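PDB 3C2G: beta-catenin homolog sys-1 from Caenorhabditis elegans, which acts as a beta-catenin-like transcription coregulator in the Wnt asymmetry pathway, activating or repressing target genes together with partners such as the TCF factor POP-1. Local coordinates for residues E539-Y547 with K575-R583; A584-L594 with A609-E618. All coordinates share one frame; numbering follows the deposited sequence.

Contact 1: residues E539-Y547 with K575-R583; sequences EKEVAQYSY and KILEHCPTR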
loop_
_atom_site.group_PDB
_atom_site.type_symbol
_atom_site.label_atom_id
_atom_site.label_comp_id
_atom_site.label_asym_id
_atom_site.label_seq_id
_atom_site.Cartn_x
_atom_site.Cartn_y
_atom_site.Cartn_z
ATOM N N GLU A 539 -15.554 -41.663 0.870
ATOM C CA GLU A 539 -15.225 -41.915 2.263
ATOM C C GLU A 539 -14.067 -42.910 2.432
ATOM O O GLU A 539 -13.112 -42.622 3.150
ATOM C CB GLU A 539 -16.464 -42.362 3.029
ATOM C CG GLU A 539 -16.468 -41.912 4.463
ATOM C CD GLU A 539 -17.811 -42.107 5.127
ATOM O OE1 GLU A 539 -18.720 -41.284 4.898
ATOM O OE2 GLU A 539 -17.953 -43.078 5.897
ATOM N N LYS A 540 -14.135 -44.056 1.750
ATOM C CA LYS A 540 -13.044 -45.044 1.761
ATOM C C LYS A 540 -11.722 -44.445 1.324
ATOM O O LYS A 540 -10.734 -44.529 2.038
ATOM C CB LYS A 540 -13.360 -46.223 0.832
ATOM C CG LYS A 540 -14.104 -47.365 1.469
ATOM C CD LYS A 540 -13.163 -48.455 1.968
ATOM C CE LYS A 540 -13.945 -49.596 2.636
ATOM N NZ LYS A 540 -13.045 -50.691 3.110
ATOM N N GLU A 541 -11.728 -43.857 0.133
ATOM C CA GLU A 541 -10.539 -43.333 -0.520
ATOM C C GLU A 541 -9.836 -42.274 0.338
ATOM O O GLU A 541 -8.618 -42.321 0.501
ATOM C CB GLU A 541 -10.911 -42.773 -1.912
ATOM C CG GLU A 541 -9.738 -42.592 -2.898
ATOM C CD GLU A 541 -10.137 -41.983 -4.265
ATOM O OE1 GLU A 541 -9.245 -41.853 -5.141
ATOM O OE2 GLU A 541 -11.329 -41.635 -4.478
ATOM N N VAL A 542 -10.604 -41.338 0.893
ATOM C CA VAL A 542 -10.028 -40.289 1.729
ATOM C C VAL A 542 -9.342 -40.872 2.958
ATOM O O VAL A 542 -8.210 -40.500 3.285
ATOM C CB VAL A 542 -11.077 -39.220 2.156
ATOM C CG1 VAL A 542 -10.532 -38.347 3.259
ATOM C CG2 VAL A 542 -11.470 -38.359 0.980
ATOM N N ALA A 543 -10.029 -41.789 3.629
ATOM C CA ALA A 543 -9.489 -42.425 4.813
ATOM C C ALA A 543 -8.187 -43.145 4.505
ATOM O O ALA A 543 -7.171 -42.908 5.170
ATOM C CB ALA A 543 -10.491 -43.369 5.401
ATOM N N GLN A 544 -8.186 -43.997 3.486
ATOM C CA GLN A 544 -6.967 -44.757 3.208
ATOM C C GLN A 544 -5.849 -43.901 2.610
ATOM O O GLN A 544 -4.679 -44.179 2.837
ATOM C CB GLN A 544 -7.231 -46.075 2.456
ATOM C CG GLN A 544 -7.667 -45.952 1.016
ATOM C CD GLN A 544 -8.480 -47.162 0.521
ATOM O OE1 GLN A 544 -8.481 -48.237 1.141
ATOM N NE2 GLN A 544 -9.177 -46.980 -0.603
ATOM N N TYR A 545 -6.197 -42.835 1.898
ATOM C CA TYR A 545 -5.170 -41.900 1.428
ATOM C C TYR A 545 -4.696 -40.905 2.501
ATOM O O TYR A 545 -3.866 -40.041 2.217
ATOM C CB TYR A 545 -5.617 -41.157 0.166
ATOM C CG TYR A 545 -5.465 -41.936 -1.121
ATOM C CD1 TYR A 545 -4.274 -41.905 -1.839
ATOM C CD2 TYR A 545 -6.518 -42.696 -1.629
ATOM C CE1 TYR A 545 -4.132 -42.619 -3.033
ATOM C CE2 TYR A 545 -6.390 -43.412 -2.815
ATOM C CZ TYR A 545 -5.199 -43.368 -3.512
ATOM O OH TYR A 545 -5.076 -44.070 -4.690
ATOM N N SER A 546 -5.198 -41.035 3.727
ATOM C CA SER A 546 -4.802 -40.138 4.825
ATOM C C SER A 546 -3.845 -40.738 5.854
ATOM O O SER A 546 -3.749 -40.232 6.974
ATOM C CB SER A 546 -6.040 -39.618 5.547
ATOM O OG SER A 546 -6.697 -38.685 4.727
ATOM N N TYR A 547 -3.147 -41.808 5.478
ATOM C CA TYR A 547 -2.174 -42.460 6.356
ATOM C C TYR A 547 -1.051 -41.494 6.802
ATOM O O TYR A 547 -0.514 -41.626 7.890
ATOM C CB TYR A 547 -1.594 -43.703 5.671
ATOM C CG TYR A 547 -0.845 -43.373 4.413
ATOM C CD1 TYR A 547 -1.520 -43.202 3.210
ATOM C CD2 TYR A 547 0.533 -43.183 4.431
ATOM C CE1 TYR A 547 -0.847 -42.862 2.051
ATOM C CE2 TYR A 547 1.220 -42.845 3.279
ATOM C CZ TYR A 547 0.521 -42.685 2.087
ATOM O OH TYR A 547 1.195 -42.355 0.922
ATOM N N LYS A 575 -15.026 -41.568 10.934
ATOM C CA LYS A 575 -15.103 -42.038 9.556
ATOM C C LYS A 575 -13.800 -42.682 9.071
ATOM O O LYS A 575 -13.830 -43.610 8.252
ATOM C CB LYS A 575 -15.527 -40.903 8.625
ATOM C CG LYS A 575 -16.995 -40.539 8.743
ATOM C CD LYS A 575 -17.338 -39.362 7.861
ATOM C CE LYS A 575 -18.811 -38.977 7.974
ATOM N NZ LYS A 575 -19.713 -40.049 7.464
ATOM N N ILE A 576 -12.660 -42.204 9.568
ATOM C CA ILE A 576 -11.385 -42.843 9.229
ATOM C C ILE A 576 -11.316 -44.265 9.817
ATOM O O ILE A 576 -10.846 -45.197 9.159
ATOM C CB ILE A 576 -10.145 -42.001 9.664
ATOM C CG1 ILE A 576 -10.018 -40.730 8.828
ATOM C CG2 ILE A 576 -8.857 -42.806 9.520
ATOM C CD1 ILE A 576 -9.172 -39.667 9.484
ATOM N N LEU A 577 -11.805 -44.423 11.045
ATOM C CA LEU A 577 -11.717 -45.705 11.736
ATOM C C LEU A 577 -12.738 -46.718 11.234
ATOM O O LEU A 577 -12.518 -47.921 11.349
ATOM C CB LEU A 577 -11.809 -45.523 13.248
ATOM C CG LEU A 577 -10.667 -44.690 13.830
ATOM C CD1 LEU A 577 -10.812 -44.502 15.323
ATOM C CD2 LEU A 577 -9.317 -45.316 13.500
ATOM N N GLU A 578 -13.839 -46.231 10.661
ATOM C CA GLU A 578 -14.813 -47.098 10.003
ATOM C C GLU A 578 -14.177 -47.828 8.822
ATOM O O GLU A 578 -14.548 -48.961 8.530
ATOM C CB GLU A 578 -16.038 -46.298 9.542
ATOM C CG GLU A 578 -17.246 -47.133 9.085
ATOM C CD GLU A 578 -18.491 -46.266 8.780
ATOM O OE1 GLU A 578 -18.828 -45.366 9.605
ATOM O OE2 GLU A 578 -19.140 -46.491 7.717
ATOM N N HIS A 579 -13.217 -47.190 8.157
ATOM C CA HIS A 579 -12.563 -47.802 6.988
ATOM C C HIS A 579 -11.114 -48.273 7.230
ATOM O O HIS A 579 -10.618 -49.147 6.526
ATOM C CB HIS A 579 -12.651 -46.889 5.765
ATOM C CG HIS A 579 -14.044 -46.459 5.433
ATOM N ND1 HIS A 579 -14.551 -45.229 5.797
ATOM C CD2 HIS A 579 -15.044 -47.095 4.775
ATOM C CE1 HIS A 579 -15.803 -45.128 5.383
ATOM N NE2 HIS A 579 -16.125 -46.246 4.756
ATOM N N CYS A 580 -10.443 -47.706 8.225
ATOM C CA CYS A 580 -9.113 -48.182 8.612
ATOM C C CYS A 580 -9.103 -48.468 10.101
ATOM O O CYS A 580 -8.529 -47.695 10.875
ATOM C CB CYS A 580 -8.033 -47.161 8.254
ATOM S SG CYS A 580 -8.075 -46.623 6.519
ATOM N N PRO A 581 -9.732 -49.591 10.507
ATOM C CA PRO A 581 -9.995 -49.939 11.921
ATOM C C PRO A 581 -8.748 -49.975 12.813
ATOM O O PRO A 581 -8.814 -49.594 13.989
ATOM C CB PRO A 581 -10.621 -51.343 11.834
ATOM C CG PRO A 581 -11.107 -51.484 10.437
ATOM C CD PRO A 581 -10.217 -50.640 9.583
ATOM N N THR A 582 -7.628 -50.410 12.249
ATOM C CA THR A 582 -6.419 -50.656 13.029
ATOM C C THR A 582 -5.709 -49.372 13.447
ATOM O O THR A 582 -4.901 -49.393 14.369
ATOM C CB THR A 582 -5.417 -51.586 12.285
ATOM O OG1 THR A 582 -4.885 -50.905 11.149
ATOM C CG2 THR A 582 -6.084 -52.892 11.814
ATOM N N ARG A 583 -6.012 -48.258 12.783
ATOM C CA ARG A 583 -5.459 -46.960 13.191
ATOM C C ARG A 583 -5.827 -46.589 14.624
ATOM O O ARG A 583 -5.113 -45.816 15.274
ATOM C CB ARG A 583 -5.877 -45.844 12.238
ATOM C CG ARG A 583 -5.020 -45.763 11.022
ATOM C CD ARG A 583 -5.388 -44.588 10.170
ATOM N NE ARG A 583 -5.211 -44.948 8.770
ATOM C CZ ARG A 583 -5.334 -44.119 7.746
ATOM N NH1 ARG A 583 -5.635 -42.834 7.931
ATOM N NH2 ARG A 583 -5.157 -44.590 6.523
#
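Glu539 and Lys540, in the first turn of a short helix, grip the ring of His579 near the C-terminal end of the armadillo domain, an all-helical superhelical fold. The segment axes of 539-544 and 575-579 cross almost at right angles (94°), and the joint rests on a few side chains. Along Glu539, CB lies 3.7 Å from His579 CE1 and CG is nearer still, 3.4 Å from the same carbon. Beyond CD the two carboxylate oxygens meet different partners. OE1 forms a salt bridge with Lys575 NZ at 3.0 Å, the ammonium approaching from above the carboxylate plane, while OE2 sits at the edge of the imidazole, in its plane and 3.0 Å from His579 CE1. Glu578 brings a like charge near OE2, which the lysine probably offsets. Lys540 contributes a CH-pi contact, its CA lying 4.2 Å from the His579 ring centroid over one face; its chain bends at chi2, bringing CG within 3.4 Å of His579 CD2. The ring's rotation is set within its own segment: with CG anti to the carbonyl carbon (chi1 -54°), ND1 donates to Lys575 O at 3.0 Å, the acceptor tilted from the ring plane. Were His579 replaced by an alanine, Lys575 O would probably lose its side-chain donor and a gap open between Glu539 and the Lys540 methylenes. Farther along, Ala543 CB packs on Ile576 and the Cys580 sulfur. Val542, turned to a different side of the short helix, packs on helix 515-535. Arg583 finishes the contact, with Tyr547 CA over one guanidinium face and Gln544 O near the plane at its edge; its NH2 makes a weak, bent hydrogen bond to Ala543 O, 3.0 Å long (N-H...O 124°).

Contact 2: residues A584-L594 with A609-E618; sequences ADIWTIDRPML and ANSLLSRFPE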
loop_
_atom_site.group_PDB
_atom_site.type_symbol
_atom_site.label_atom_id
_atom_site.label_comp_id
_atom_site.label_asym_id
_atom_site.label_seq_id
_atom_site.Cartn_x
_atom_site.Cartn_y
_atom_site.Cartn_z
ATOM N N ALA A 584 -6.926 -47.161 15.114
ATOM C CA ALA A 584 -7.370 -46.935 16.483
ATOM C C ALA A 584 -6.361 -47.448 17.502
ATOM O O ALA A 584 -6.133 -46.814 18.531
ATOM C CB ALA A 584 -8.738 -47.574 16.710
ATOM N N ASP A 585 -5.751 -48.590 17.217
ATOM C CA ASP A 585 -4.748 -49.164 18.105
ATOM C C ASP A 585 -3.391 -48.474 17.988
ATOM O O ASP A 585 -2.595 -48.469 18.930
ATOM C CB ASP A 585 -4.612 -50.652 17.817
ATOM C CG ASP A 585 -5.938 -51.375 17.914
ATOM O OD1 ASP A 585 -6.144 -52.079 18.934
ATOM O OD2 ASP A 585 -6.777 -51.214 16.987
ATOM N N ILE A 586 -3.135 -47.898 16.822
ATOM C CA ILE A 586 -1.862 -47.253 16.543
ATOM C C ILE A 586 -1.810 -45.825 17.083
ATOM O O ILE A 586 -0.772 -45.402 17.588
ATOM C CB ILE A 586 -1.565 -47.272 15.044
ATOM C CG1 ILE A 586 -1.567 -48.720 14.548
ATOM C CG2 ILE A 586 -0.240 -46.579 14.740
ATOM C CD1 ILE A 586 -1.670 -48.857 13.037
ATOM N N TRP A 587 -2.927 -45.098 16.986
ATOM C CA TRP A 587 -2.983 -43.722 17.474
ATOM C C TRP A 587 -2.738 -43.663 18.968
ATOM O O TRP A 587 -2.920 -44.644 19.674
ATOM C CB TRP A 587 -4.325 -43.058 17.165
ATOM C CG TRP A 587 -4.531 -42.735 15.732
ATOM C CD1 TRP A 587 -3.586 -42.691 14.766
ATOM C CD2 TRP A 587 -5.764 -42.374 15.106
ATOM N NE1 TRP A 587 -4.145 -42.347 13.576
ATOM C CE2 TRP A 587 -5.485 -42.139 13.753
ATOM C CE3 TRP A 587 -7.078 -42.225 15.561
ATOM C CZ2 TRP A 587 -6.475 -41.769 12.833
ATOM C CZ3 TRP A 587 -8.071 -41.848 14.644
ATOM C CH2 TRP A 587 -7.759 -41.627 13.300
ATOM N N THR A 588 -2.296 -42.508 19.440
ATOM C CA THR A 588 -2.167 -42.287 20.860
ATOM C C THR A 588 -3.035 -41.085 21.220
ATOM O O THR A 588 -2.760 -39.961 20.790
ATOM C CB THR A 588 -0.692 -42.098 21.269
ATOM O OG1 THR A 588 0.013 -43.326 21.052
ATOM C CG2 THR A 588 -0.574 -41.716 22.750
ATOM N N ILE A 589 -4.094 -41.352 21.982
ATOM C CA ILE A 589 -5.071 -40.329 22.359
ATOM C C ILE A 589 -5.063 -40.010 23.853
ATOM O O ILE A 589 -4.505 -40.756 24.662
ATOM C CB ILE A 589 -6.520 -40.714 21.925
ATOM C CG1 ILE A 589 -7.037 -41.916 22.727
ATOM C CG2 ILE A 589 -6.584 -40.967 20.424
ATOM C CD1 ILE A 589 -8.536 -42.155 22.593
ATOM N N ASP A 590 -5.668 -38.870 24.188
ATOM C CA ASP A 590 -5.992 -38.503 25.559
ATOM C C ASP A 590 -7.406 -39.007 25.805
ATOM O O ASP A 590 -8.386 -38.305 25.545
ATOM C CB ASP A 590 -5.919 -36.979 25.718
ATOM C CG ASP A 590 -6.089 -36.513 27.161
ATOM O OD1 ASP A 590 -6.737 -37.206 27.974
ATOM O OD2 ASP A 590 -5.579 -35.420 27.473
ATOM N N ARG A 591 -7.501 -40.237 26.291
ATOM C CA ARG A 591 -8.782 -40.906 26.465
ATOM C C ARG A 591 -9.761 -40.194 27.428
ATOM O O ARG A 591 -10.940 -40.060 27.099
ATOM C CB ARG A 591 -8.567 -42.369 26.865
ATOM C CG ARG A 591 -9.759 -43.251 26.564
ATOM C CD ARG A 591 -9.700 -44.578 27.302
ATOM N NE ARG A 591 -11.011 -45.224 27.284
ATOM C CZ ARG A 591 -11.377 -46.174 26.427
ATOM N NH1 ARG A 591 -10.532 -46.628 25.505
ATOM N NH2 ARG A 591 -12.599 -46.680 26.498
ATOM N N PRO A 592 -9.288 -39.745 28.615
ATOM C CA PRO A 592 -10.201 -39.040 29.527
ATOM C C PRO A 592 -10.782 -37.764 28.927
ATOM O O PRO A 592 -11.926 -37.411 29.220
ATOM C CB PRO A 592 -9.311 -38.694 30.731
ATOM C CG PRO A 592 -8.196 -39.663 30.670
ATOM C CD PRO A 592 -7.941 -39.872 29.207
HETATM N N MSE A 593 -10.003 -37.085 28.095
HETATM C CA MSE A 593 -10.509 -35.922 27.381
HETATM C C MSE A 593 -11.663 -36.275 26.438
HETATM O O MSE A 593 -12.650 -35.544 26.355
HETATM C CB MSE A 593 -9.396 -35.235 26.609
HETATM C CG MSE A 593 -9.806 -33.887 26.084
HETATM SE SE MSE A 593 -9.316 -33.678 24.219
HETATM C CE MSE A 593 -10.536 -34.957 23.383
ATOM N N LEU A 594 -11.536 -37.394 25.733
ATOM C CA LEU A 594 -12.587 -37.848 24.831
ATOM C C LEU A 594 -13.840 -38.270 25.604
ATOM O O LEU A 594 -14.957 -38.054 25.140
ATOM C CB LEU A 594 -12.079 -38.980 23.930
ATOM C CG LEU A 594 -13.038 -39.646 22.937
ATOM C CD1 LEU A 594 -13.633 -38.642 21.968
ATOM C CD2 LEU A 594 -12.320 -40.745 22.188
ATOM N N ALA A 609 -18.721 -38.085 19.957
ATOM C CA ALA A 609 -17.751 -38.499 20.961
ATOM C C ALA A 609 -17.852 -39.978 21.332
ATOM O O ALA A 609 -16.863 -40.706 21.212
ATOM C CB ALA A 609 -17.860 -37.622 22.200
ATOM N N ASN A 610 -19.028 -40.438 21.764
ATOM C CA ASN A 610 -19.138 -41.844 22.169
ATOM C C ASN A 610 -19.165 -42.836 21.013
ATOM O O ASN A 610 -18.723 -43.981 21.166
ATOM C CB ASN A 610 -20.236 -42.108 23.225
ATOM C CG ASN A 610 -21.559 -41.452 22.893
ATOM O OD1 ASN A 610 -22.166 -41.731 21.857
ATOM N ND2 ASN A 610 -22.032 -40.591 23.792
ATOM N N SER A 611 -19.618 -42.387 19.846
ATOM C CA SER A 611 -19.459 -43.183 18.625
ATOM C C SER A 611 -17.976 -43.426 18.341
ATOM O O SER A 611 -17.586 -44.535 17.988
ATOM C CB SER A 611 -20.109 -42.500 17.424
ATOM O OG SER A 611 -21.410 -42.047 17.735
ATOM N N LEU A 612 -17.159 -42.385 18.506
ATOM C CA LEU A 612 -15.712 -42.495 18.332
ATOM C C LEU A 612 -15.057 -43.300 19.459
ATOM O O LEU A 612 -14.120 -44.063 19.217
ATOM C CB LEU A 612 -15.064 -41.107 18.200
ATOM C CG LEU A 612 -13.540 -40.985 18.036
ATOM C CD1 LEU A 612 -13.019 -41.747 16.825
ATOM C CD2 LEU A 612 -13.128 -39.537 17.955
ATOM N N LEU A 613 -15.559 -43.131 20.682
ATOM C CA LEU A 613 -15.050 -43.870 21.853
ATOM C C LEU A 613 -15.074 -45.399 21.676
ATOM O O LEU A 613 -14.100 -46.086 22.008
ATOM C CB LEU A 613 -15.828 -43.471 23.110
ATOM C CG LEU A 613 -15.251 -43.823 24.484
ATOM C CD1 LEU A 613 -13.954 -43.059 24.766
ATOM C CD2 LEU A 613 -16.287 -43.551 25.578
ATOM N N SER A 614 -16.171 -45.918 21.127
ATOM C CA SER A 614 -16.340 -47.360 20.949
ATOM C C SER A 614 -15.331 -48.004 19.990
ATOM O O SER A 614 -15.233 -49.228 19.925
ATOM C CB SER A 614 -17.768 -47.682 20.496
ATOM O OG SER A 614 -17.969 -47.316 19.139
ATOM N N ARG A 615 -14.589 -47.186 19.251
ATOM C CA ARG A 615 -13.611 -47.690 18.281
ATOM C C ARG A 615 -12.330 -48.200 18.942
ATOM O O ARG A 615 -11.649 -49.078 18.399
ATOM C CB ARG A 615 -13.237 -46.607 17.264
ATOM C CG ARG A 615 -14.399 -45.958 16.538
ATOM C CD ARG A 615 -14.771 -46.689 15.277
ATOM N NE ARG A 615 -15.765 -45.935 14.521
ATOM C CZ ARG A 615 -16.465 -46.427 13.505
ATOM N NH1 ARG A 615 -16.283 -47.683 13.121
ATOM N NH2 ARG A 615 -17.347 -45.661 12.875
ATOM N N PHE A 616 -12.015 -47.656 20.113
ATOM C CA PHE A 616 -10.717 -47.877 20.743
ATOM C C PHE A 616 -10.630 -49.129 21.612
ATOM O O PHE A 616 -11.651 -49.623 22.088
ATOM C CB PHE A 616 -10.310 -46.619 21.520
ATOM C CG PHE A 616 -9.988 -45.464 20.627
ATOM C CD1 PHE A 616 -8.676 -45.225 20.232
ATOM C CD2 PHE A 616 -11.001 -44.650 20.132
ATOM C CE1 PHE A 616 -8.376 -44.182 19.379
ATOM C CE2 PHE A 616 -10.712 -43.609 19.280
ATOM C CZ PHE A 616 -9.396 -43.369 18.900
ATOM N N PRO A 617 -9.407 -49.660 21.813
ATOM C CA PRO A 617 -9.263 -50.759 22.774
ATOM C C PRO A 617 -9.771 -50.364 24.168
ATOM O O PRO A 617 -9.905 -49.172 24.474
ATOM C CB PRO A 617 -7.751 -51.012 22.801
ATOM C CG PRO A 617 -7.256 -50.485 21.514
ATOM C CD PRO A 617 -8.118 -49.312 21.182
ATOM N N GLU A 618 -10.064 -51.364 24.995
ATOM C CA GLU A 618 -10.576 -51.120 26.343
ATOM C C GLU A 618 -9.472 -50.650 27.294
ATOM O O GLU A 618 -9.749 -49.932 28.264
ATOM C CB GLU A 618 -11.303 -52.358 26.895
ATOM C CG GLU A 618 -12.252 -52.059 28.069
ATOM C CD GLU A 618 -13.067 -50.774 27.868
ATOM O OE1 GLU A 618 -13.902 -50.721 26.936
ATOM O OE2 GLU A 618 -12.861 -49.815 28.645
#
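Ala584 and Ile589 hold the Phe616 ring between them, covering opposite faces. The Ala584 methyl is set toward the ring's rim, with CB 4.2 Å from Phe616 CD1. One residue on, Asp585 turns its carboxylate to the next tail residue, OD1 lying 3.2 Å from Pro617 CG in a van der Waals contact. Trp587, where the chain leaves helical geometry, presents its indole edge: Phe616 CZ lies close to the indole plane, 4.2 Å from Trp587 CE3. Ile589 covers the second face. Its CG1 stands between the backbone N and the carbonyl carbon (chi1 68°), and CD1 ends over the ring centre in a CH-pi contact, 3.8 Å from the Phe616 centroid. Asp590 then N-caps helix 591-598, OD1 accepting from Met593 N. The extended chain of Arg591 slides past Phe616 to the final residues, where NH1 gives Pro617 O a weak hydrogen bond of 2.8 Å. The carboxylate of Glu618 adds a long ion pair, OE2 lying 3.8 Å from Arg591 NH2 and well out of the guanidinium plane, while Leu613 CD1 and Glu618 O lie over opposite faces of that group. Leu594 closes the walk by forking: CD1 lies 4.1 Å from Leu612 CD2, and CD2 is 3.8 Å from Leu613 CD1. Leu570 also touches Leu594, joining helix 591-598 to helix 563-579. Apolar packing between successive helices is characteristic of the armadillo fold, here finished by a C-terminal tail folded back onto helix 583-586.

Overall arrangement
Both contacts lie at the C-terminal end of the armadillo domain, their centres about 15 Å apart, and both are only partly buried. They are in series: helix 563-579 supplies one side of contact 1, and helix 583-586 is shared, with Arg583 in contact 1 and Ala584 onward in contact 2. Contact 1 is the more polar, a joint of charges and a histidine around a small apolar centre; contact 2 has a larger apolar core of aromatic and aliphatic groups, with its charged groups toward the surface. Leu577 bridges them by packing on Leu612 and Ala584, while Arg615 reaches back to a salt bridge with Asp574, tying the beta turn after helix 603-613 to helix 563-579.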